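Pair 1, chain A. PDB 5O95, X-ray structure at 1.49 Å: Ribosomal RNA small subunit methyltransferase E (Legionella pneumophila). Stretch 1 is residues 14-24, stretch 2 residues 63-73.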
# COMPACT_ATOMS: atom_id res chain seq x y z
N GLU A 14 21.93 -20.83 15.02
CA GLU A 14 22.40 -20.23 16.26
C GLU A 14 23.90 -20.03 16.13
O GLU A 14 24.61 -20.93 15.64
CB GLU A 14 22.16 -21.19 17.42
CG GLU A 14 20.72 -21.52 17.67
CD GLU A 14 19.93 -20.33 18.13
OE1 GLU A 14 20.47 -19.53 18.92
OE2 GLU A 14 18.76 -20.19 17.69
N TYR A 15 24.39 -18.88 16.62
CA TYR A 15 25.79 -18.50 16.47
C TYR A 15 26.24 -17.82 17.75
O TYR A 15 25.43 -17.33 18.53
CB TYR A 15 26.04 -17.57 15.26
CG TYR A 15 25.52 -18.23 14.02
CD1 TYR A 15 26.25 -19.23 13.40
CD2 TYR A 15 24.25 -17.91 13.52
CE1 TYR A 15 25.77 -19.89 12.30
CE2 TYR A 15 23.75 -18.57 12.41
CZ TYR A 15 24.52 -19.56 11.81
OH TYR A 15 24.03 -20.23 10.70
N GLN A 16 27.55 -17.81 17.95
CA GLN A 16 28.14 -17.22 19.14
C GLN A 16 29.15 -16.16 18.74
O GLN A 16 29.73 -16.23 17.67
CB GLN A 16 28.86 -18.28 19.98
CG GLN A 16 27.98 -19.45 20.40
CD GLN A 16 26.67 -19.01 21.04
OE1 GLN A 16 26.64 -18.08 21.84
NE2 GLN A 16 25.58 -19.68 20.68
N PRO A 17 29.42 -15.19 19.62
CA PRO A 17 30.43 -14.18 19.28
C PRO A 17 31.76 -14.84 18.96
O PRO A 17 32.14 -15.85 19.56
CB PRO A 17 30.52 -13.34 20.55
CG PRO A 17 29.15 -13.42 21.13
CD PRO A 17 28.70 -14.85 20.86
N GLY A 18 32.48 -14.26 18.01
CA GLY A 18 33.77 -14.78 17.59
C GLY A 18 33.71 -15.87 16.54
O GLY A 18 34.77 -16.25 16.02
N GLN A 19 32.53 -16.37 16.19
CA GLN A 19 32.45 -17.44 15.21
C GLN A 19 32.59 -16.88 13.80
O GLN A 19 32.20 -15.75 13.51
CB GLN A 19 31.14 -18.21 15.33
CG GLN A 19 31.15 -19.14 16.56
CD GLN A 19 29.84 -19.88 16.77
OE1 GLN A 19 28.87 -19.66 16.05
NE2 GLN A 19 29.82 -20.77 17.76
N LEU A 20 33.15 -17.71 12.92
CA LEU A 20 33.22 -17.41 11.50
C LEU A 20 32.08 -18.13 10.80
O LEU A 20 31.87 -19.32 11.01
CB LEU A 20 34.56 -17.87 10.91
CG LEU A 20 34.82 -17.45 9.46
CD1 LEU A 20 34.97 -15.94 9.35
CD2 LEU A 20 36.06 -18.15 8.92
N LEU A 21 31.34 -17.39 9.98
CA LEU A 21 30.20 -17.95 9.26
C LEU A 21 30.40 -17.73 7.77
O LEU A 21 30.53 -16.59 7.32
CB LEU A 21 28.92 -17.28 9.73
CG LEU A 21 27.66 -17.65 8.95
CD1 LEU A 21 27.37 -19.13 9.09
CD2 LEU A 21 26.49 -16.80 9.42
N GLU A 22 30.44 -18.83 7.01
CA GLU A 22 30.34 -18.73 5.57
C GLU A 22 28.87 -18.57 5.22
O GLU A 22 28.05 -19.44 5.53
CB GLU A 22 30.90 -19.97 4.88
CG GLU A 22 30.82 -19.87 3.37
CD GLU A 22 31.40 -21.08 2.67
OE1 GLU A 22 31.91 -21.97 3.37
OE2 GLU A 22 31.34 -21.14 1.43
N LEU A 23 28.52 -17.45 4.60
CA LEU A 23 27.12 -17.23 4.29
C LEU A 23 26.62 -18.33 3.37
O LEU A 23 27.39 -18.91 2.60
CB LEU A 23 26.95 -15.88 3.61
CG LEU A 23 27.32 -14.68 4.48
CD1 LEU A 23 27.03 -13.41 3.68
CD2 LEU A 23 26.53 -14.68 5.78
N SER A 24 25.31 -18.61 3.46
CA SER A 24 24.72 -19.54 2.52
C SER A 24 25.01 -19.06 1.10
O SER A 24 25.19 -17.86 0.88
CB SER A 24 23.20 -19.59 2.71
OG SER A 24 22.62 -18.31 2.48
N LYS A 63 32.04 -15.76 -4.99
CA LYS A 63 30.73 -15.58 -4.37
C LYS A 63 30.66 -16.17 -2.96
O LYS A 63 29.58 -16.17 -2.36
CB LYS A 63 29.62 -16.13 -5.26
CG LYS A 63 29.92 -17.50 -5.86
CD LYS A 63 28.82 -17.90 -6.84
CE LYS A 63 28.92 -19.36 -7.24
NZ LYS A 63 27.69 -19.83 -7.94
N GLN A 64 31.77 -16.69 -2.45
CA GLN A 64 31.83 -17.09 -1.05
C GLN A 64 32.09 -15.86 -0.21
O GLN A 64 33.01 -15.08 -0.49
CB GLN A 64 32.96 -18.10 -0.83
CG GLN A 64 32.67 -19.51 -1.32
CD GLN A 64 33.81 -20.46 -0.98
OE1 GLN A 64 34.91 -20.32 -1.51
NE2 GLN A 64 33.55 -21.41 -0.09
N VAL A 65 31.28 -15.67 0.82
CA VAL A 65 31.44 -14.57 1.77
C VAL A 65 31.59 -15.18 3.16
O VAL A 65 30.70 -15.91 3.61
CB VAL A 65 30.26 -13.60 1.72
CG1 VAL A 65 30.50 -12.45 2.70
CG2 VAL A 65 30.06 -13.06 0.30
N PHE A 66 32.71 -14.87 3.83
CA PHE A 66 32.95 -15.29 5.21
C PHE A 66 32.83 -14.09 6.14
O PHE A 66 33.51 -13.08 5.95
CB PHE A 66 34.35 -15.91 5.35
CG PHE A 66 34.53 -17.15 4.54
CD1 PHE A 66 34.94 -17.08 3.22
CD2 PHE A 66 34.27 -18.40 5.09
CE1 PHE A 66 35.10 -18.23 2.46
CE2 PHE A 66 34.44 -19.56 4.33
CZ PHE A 66 34.84 -19.47 3.02
N VAL A 67 31.98 -14.19 7.15
CA VAL A 67 31.73 -13.09 8.06
C VAL A 67 32.11 -13.50 9.47
O VAL A 67 31.93 -14.65 9.88
CB VAL A 67 30.28 -12.55 8.00
CG1 VAL A 67 29.89 -12.31 6.55
CG2 VAL A 67 29.30 -13.48 8.71
N ARG A 68 32.62 -12.54 10.23
CA ARG A 68 33.03 -12.77 11.61
C ARG A 68 31.94 -12.19 12.51
O ARG A 68 31.63 -11.00 12.42
CB ARG A 68 34.39 -12.12 11.87
CG ARG A 68 34.92 -12.33 13.28
CD ARG A 68 35.24 -13.81 13.56
NE ARG A 68 36.28 -14.34 12.67
CZ ARG A 68 36.82 -15.55 12.79
NH1 ARG A 68 36.41 -16.36 13.76
NH2 ARG A 68 37.76 -15.95 11.95
N ILE A 69 31.32 -13.06 13.31
CA ILE A 69 30.28 -12.65 14.24
C ILE A 69 30.94 -11.96 15.43
O ILE A 69 31.75 -12.57 16.13
CB ILE A 69 29.46 -13.85 14.73
CG1 ILE A 69 28.98 -14.73 13.57
CG2 ILE A 69 28.31 -13.37 15.61
CD1 ILE A 69 28.00 -14.07 12.70
N ALA A 70 30.60 -10.69 15.65
CA ALA A 70 31.16 -9.97 16.79
C ALA A 70 30.29 -10.04 18.03
O ALA A 70 30.80 -10.15 19.15
CB ALA A 70 31.38 -8.50 16.41
N SER A 71 28.97 -9.95 17.87
CA SER A 71 28.11 -9.88 19.04
C SER A 71 26.69 -10.26 18.63
O SER A 71 26.35 -10.31 17.44
CB SER A 71 28.16 -8.50 19.69
OG SER A 71 27.61 -7.55 18.79
N VAL A 72 25.89 -10.62 19.63
CA VAL A 72 24.53 -11.12 19.45
C VAL A 72 23.60 -10.30 20.34
O VAL A 72 23.95 -9.97 21.47
CB VAL A 72 24.44 -12.61 19.82
CG1 VAL A 72 23.06 -13.17 19.42
CG2 VAL A 72 25.54 -13.40 19.15
N LEU A 73 22.41 -9.95 19.82
CA LEU A 73 21.47 -9.14 20.59
C LEU A 73 20.07 -9.64 20.32
O LEU A 73 19.71 -9.87 19.16
CB LEU A 73 21.56 -7.66 20.19
CG LEU A 73 20.66 -6.72 20.99
CD1 LEU A 73 21.13 -6.67 22.46
CD2 LEU A 73 20.68 -5.31 20.40
O HOH W 1 34.43 -23.46 2.45
O HOH W 2 29.06 -17.53 0.82

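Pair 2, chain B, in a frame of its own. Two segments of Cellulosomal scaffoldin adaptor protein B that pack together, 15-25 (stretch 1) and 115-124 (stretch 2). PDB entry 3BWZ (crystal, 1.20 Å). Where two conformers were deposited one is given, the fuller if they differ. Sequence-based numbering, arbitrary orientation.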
# COMPACT_ATOMS: atom_id res chain seq x y z
N THR B 15 1.50 17.75 6.29
CA THR B 15 2.10 18.83 5.55
C THR B 15 3.57 18.45 5.36
O THR B 15 4.16 17.84 6.24
CB THR B 15 1.83 20.10 6.27
OG1 THR B 15 0.41 20.25 6.41
CG2 THR B 15 2.31 21.20 5.46
N ALA B 16 4.13 18.79 4.21
CA ALA B 16 5.52 18.42 3.92
C ALA B 16 6.06 19.40 2.88
O ALA B 16 5.44 19.64 1.86
CB ALA B 16 5.58 16.98 3.38
N SER B 17 7.24 19.92 3.16
CA SER B 17 7.91 20.85 2.26
C SER B 17 8.54 20.12 1.08
O SER B 17 8.75 18.91 1.11
CB SER B 17 8.97 21.63 3.00
OG SER B 17 8.38 22.33 4.08
N VAL B 18 8.87 20.88 0.04
CA VAL B 18 9.59 20.33 -1.09
C VAL B 18 10.83 19.59 -0.57
O VAL B 18 11.54 20.06 0.32
CB VAL B 18 9.97 21.42 -2.07
CG1 VAL B 18 10.80 20.85 -3.19
CG2 VAL B 18 8.70 22.09 -2.62
N GLY B 19 11.05 18.42 -1.14
CA GLY B 19 12.18 17.61 -0.83
C GLY B 19 12.00 16.66 0.34
O GLY B 19 12.82 15.75 0.53
N GLU B 20 10.98 16.87 1.16
CA GLU B 20 10.76 15.98 2.27
C GLU B 20 10.25 14.62 1.79
O GLU B 20 9.69 14.48 0.71
CB GLU B 20 9.75 16.57 3.23
CG GLU B 20 10.27 17.65 4.11
CD GLU B 20 9.28 18.00 5.21
OE1 GLU B 20 8.81 17.11 5.94
OE2 GLU B 20 8.96 19.17 5.35
N ILE B 21 10.41 13.63 2.67
CA ILE B 21 9.86 12.30 2.45
C ILE B 21 8.56 12.15 3.25
O ILE B 21 8.54 12.41 4.46
CB ILE B 21 10.86 11.19 2.85
CG1 ILE B 21 12.19 11.39 2.11
CG2 ILE B 21 10.27 9.81 2.57
CD1 ILE B 21 12.10 11.50 0.61
N VAL B 22 7.52 11.71 2.57
CA VAL B 22 6.25 11.38 3.19
C VAL B 22 6.11 9.87 3.13
O VAL B 22 6.23 9.26 2.05
CB VAL B 22 5.09 12.05 2.41
CG1 VAL B 22 3.73 11.58 2.95
CG2 VAL B 22 5.20 13.57 2.44
N THR B 23 5.88 9.24 4.27
CA THR B 23 5.79 7.79 4.34
C THR B 23 4.34 7.38 4.38
O THR B 23 3.62 7.73 5.33
CB THR B 23 6.56 7.27 5.56
OG1 THR B 23 7.94 7.66 5.45
CG2 THR B 23 6.51 5.75 5.64
N ALA B 24 3.92 6.63 3.37
CA ALA B 24 2.57 6.10 3.29
C ALA B 24 2.60 4.65 3.77
O ALA B 24 3.16 3.76 3.13
CB ALA B 24 2.05 6.19 1.86
N SER B 25 1.97 4.41 4.91
CA SER B 25 1.83 3.07 5.46
C SER B 25 0.48 2.51 5.08
O SER B 25 -0.56 3.15 5.24
CB SER B 25 1.94 3.12 6.99
OG SER B 25 3.23 3.54 7.37
N VAL B 115 5.00 -0.28 2.96
CA VAL B 115 5.23 1.13 3.08
C VAL B 115 5.72 1.66 1.74
O VAL B 115 6.59 1.06 1.10
CB VAL B 115 6.29 1.37 4.17
CG1 VAL B 115 6.73 2.78 4.25
CG2 VAL B 115 5.77 0.92 5.51
N VAL B 116 5.15 2.79 1.31
CA VAL B 116 5.64 3.50 0.14
C VAL B 116 6.03 4.89 0.58
O VAL B 116 5.21 5.65 1.07
CB VAL B 116 4.61 3.57 -1.02
CG1 VAL B 116 5.23 4.31 -2.21
CG2 VAL B 116 4.16 2.18 -1.41
N LYS B 117 7.31 5.22 0.40
CA LYS B 117 7.82 6.54 0.68
C LYS B 117 7.79 7.37 -0.59
O LYS B 117 8.12 6.90 -1.67
CB LYS B 117 9.22 6.43 1.25
CG LYS B 117 9.21 5.84 2.64
CD LYS B 117 10.60 5.50 3.14
CE LYS B 117 10.58 5.06 4.56
NZ LYS B 117 10.39 6.20 5.50
N PHE B 118 7.43 8.64 -0.42
CA PHE B 118 7.36 9.59 -1.52
C PHE B 118 8.17 10.83 -1.22
O PHE B 118 8.01 11.44 -0.17
CB PHE B 118 5.91 10.02 -1.80
CG PHE B 118 5.03 8.95 -2.33
CD1 PHE B 118 4.20 8.22 -1.49
CD2 PHE B 118 4.97 8.69 -3.68
CE1 PHE B 118 3.38 7.24 -2.00
CE2 PHE B 118 4.14 7.72 -4.19
CZ PHE B 118 3.34 7.01 -3.35
N LYS B 119 9.02 11.21 -2.17
CA LYS B 119 9.69 12.50 -2.14
C LYS B 119 8.76 13.56 -2.71
O LYS B 119 8.17 13.37 -3.77
CB LYS B 119 10.98 12.40 -2.94
CG LYS B 119 11.91 13.60 -3.10
CD LYS B 119 12.86 13.42 -4.33
CE LYS B 119 13.68 12.13 -4.31
NZ LYS B 119 14.44 11.91 -5.60
N VAL B 120 8.65 14.69 -2.01
CA VAL B 120 7.80 15.79 -2.44
C VAL B 120 8.56 16.63 -3.47
O VAL B 120 9.54 17.30 -3.14
CB VAL B 120 7.36 16.66 -1.25
CG1 VAL B 120 6.52 17.83 -1.73
CG2 VAL B 120 6.60 15.79 -0.22
N LEU B 121 8.08 16.59 -4.70
CA LEU B 121 8.68 17.36 -5.80
C LEU B 121 8.16 18.80 -5.84
O LEU B 121 8.90 19.73 -6.18
CB LEU B 121 8.38 16.71 -7.15
CG LEU B 121 8.82 15.25 -7.28
CD1 LEU B 121 8.49 14.70 -8.69
CD2 LEU B 121 10.30 15.06 -6.94
N LYS B 122 6.87 18.95 -5.56
CA LYS B 122 6.16 20.23 -5.65
C LYS B 122 5.25 20.39 -4.45
O LYS B 122 4.66 19.41 -4.01
CB LYS B 122 5.30 20.30 -6.92
CG LYS B 122 6.05 20.10 -8.20
CD LYS B 122 5.17 20.32 -9.43
CE LYS B 122 4.80 21.76 -9.66
NZ LYS B 122 6.01 22.61 -9.93
N GLU B 123 5.14 21.61 -3.96
CA GLU B 123 4.29 21.93 -2.85
C GLU B 123 2.89 22.24 -3.34
O GLU B 123 2.57 23.36 -3.72
CB GLU B 123 4.90 23.11 -2.09
CG GLU B 123 4.29 23.40 -0.75
CD GLU B 123 4.64 22.43 0.31
OE1 GLU B 123 4.14 22.57 1.43
OE2 GLU B 123 5.42 21.49 0.04
N GLU B 124 2.05 21.22 -3.37
CA GLU B 124 0.72 21.27 -3.92
C GLU B 124 -0.12 20.22 -3.22
O GLU B 124 0.35 19.10 -3.02
CB GLU B 124 0.83 20.94 -5.42
CG GLU B 124 -0.41 20.78 -6.26
CD GLU B 124 -0.02 20.44 -7.71
OE1 GLU B 124 -0.80 19.77 -8.40
OE2 GLU B 124 1.11 20.81 -8.12

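Superposing N, CA and C of 14 central residues of pair 2 on pair 1 leaves an RMSD of 0.4 Å, so the two contacts can be compared position by position. Each sets a type II turn and the strand that follows it against a second strand. The strand directions differ by 154° in pair 1 and 155° in pair 2, which is antiparallel with a twist, and the axes approach to 4.6 and 4.5 Å.

The backbone ladders match bond for bond over most of their length. In pair 1, Leu A21 N donates to Val A67 O and Val A67 N to Leu A21 O, both at 2.8 Å; in pair 2, Val B22 N to Phe B118 O and Phe B118 N to Val B22 O repeat these values. Toward the turn, Ile A69 N to Gln A19 O (2.8 Å) matches Val B120 N to Glu B20 O (2.9 Å). At the other end, Leu A23 N to Val A65 O and Ala B24 N to Val B116 O are both 2.8 Å. Pair 2 adds Val B116 N to Ala B24 O (2.9 Å), whereas in pair 1 a water joins Val A65 N (2.9 Å from its O) to Leu A23 O (2.8 Å from its O). The CA atoms of Leu A23 and Ala B24 lie 1.2 Å apart after superposition, so the chains are already diverging here.

The turns, Gln A16 to Gln A19 and Ser B17 to Glu B20, place glycine at the same point. Gly A18 (phi/psi 86/-8) and Gly B19 (88/-16) have backbone angles at which a CB would jam against the preceding carbonyl O. Their amides close the ladder, Gly A18 N to Ile A69 O at 2.6 Å and Gly B19 N to Val B120 O at 2.7 Å. Each turn is also braced by its last side chain: Gln A16 N donates to Gln A19 OE1 (3.0 Å), and Ser B17 N to Glu B20 OE2 (2.9 Å). An amide oxygen and a carboxylate oxygen thus do the same job.

Side-chain chemistry differs clearly on the face bearing Glu A22 and Phe A66, matched by Thr B23 and Lys B117. Glu A22 CG lies over the Phe A66 ring, 4.2 Å from its centroid, while Glu A22 OE2 accepts from Gln A64 NE2 at 2.7 Å. Pair 2 links the matched residues directly, Lys B117 NZ donating to Thr B23 OG1 at 2.9 Å. Further along, Arg A68 NH1 reaches Gly A18 O (2.8 Å), but the end of Lys B119 leads away.

On the face bearing Leu A21 and Val A67, matched by Val B22 and Phe B118, and at the adjoining Leu A23, bulk is distributed differently. Leu A23 CD1 meets Val A65 CG1 at 3.7 Å, and Leu A23 CG meets Val A67 CG1 at 4.1 Å. Pair 2 has the small Ala B24 and the large Phe B118 instead, with Ala B24 CB at the ring edge, 4.2 Å from Phe B118 CE1.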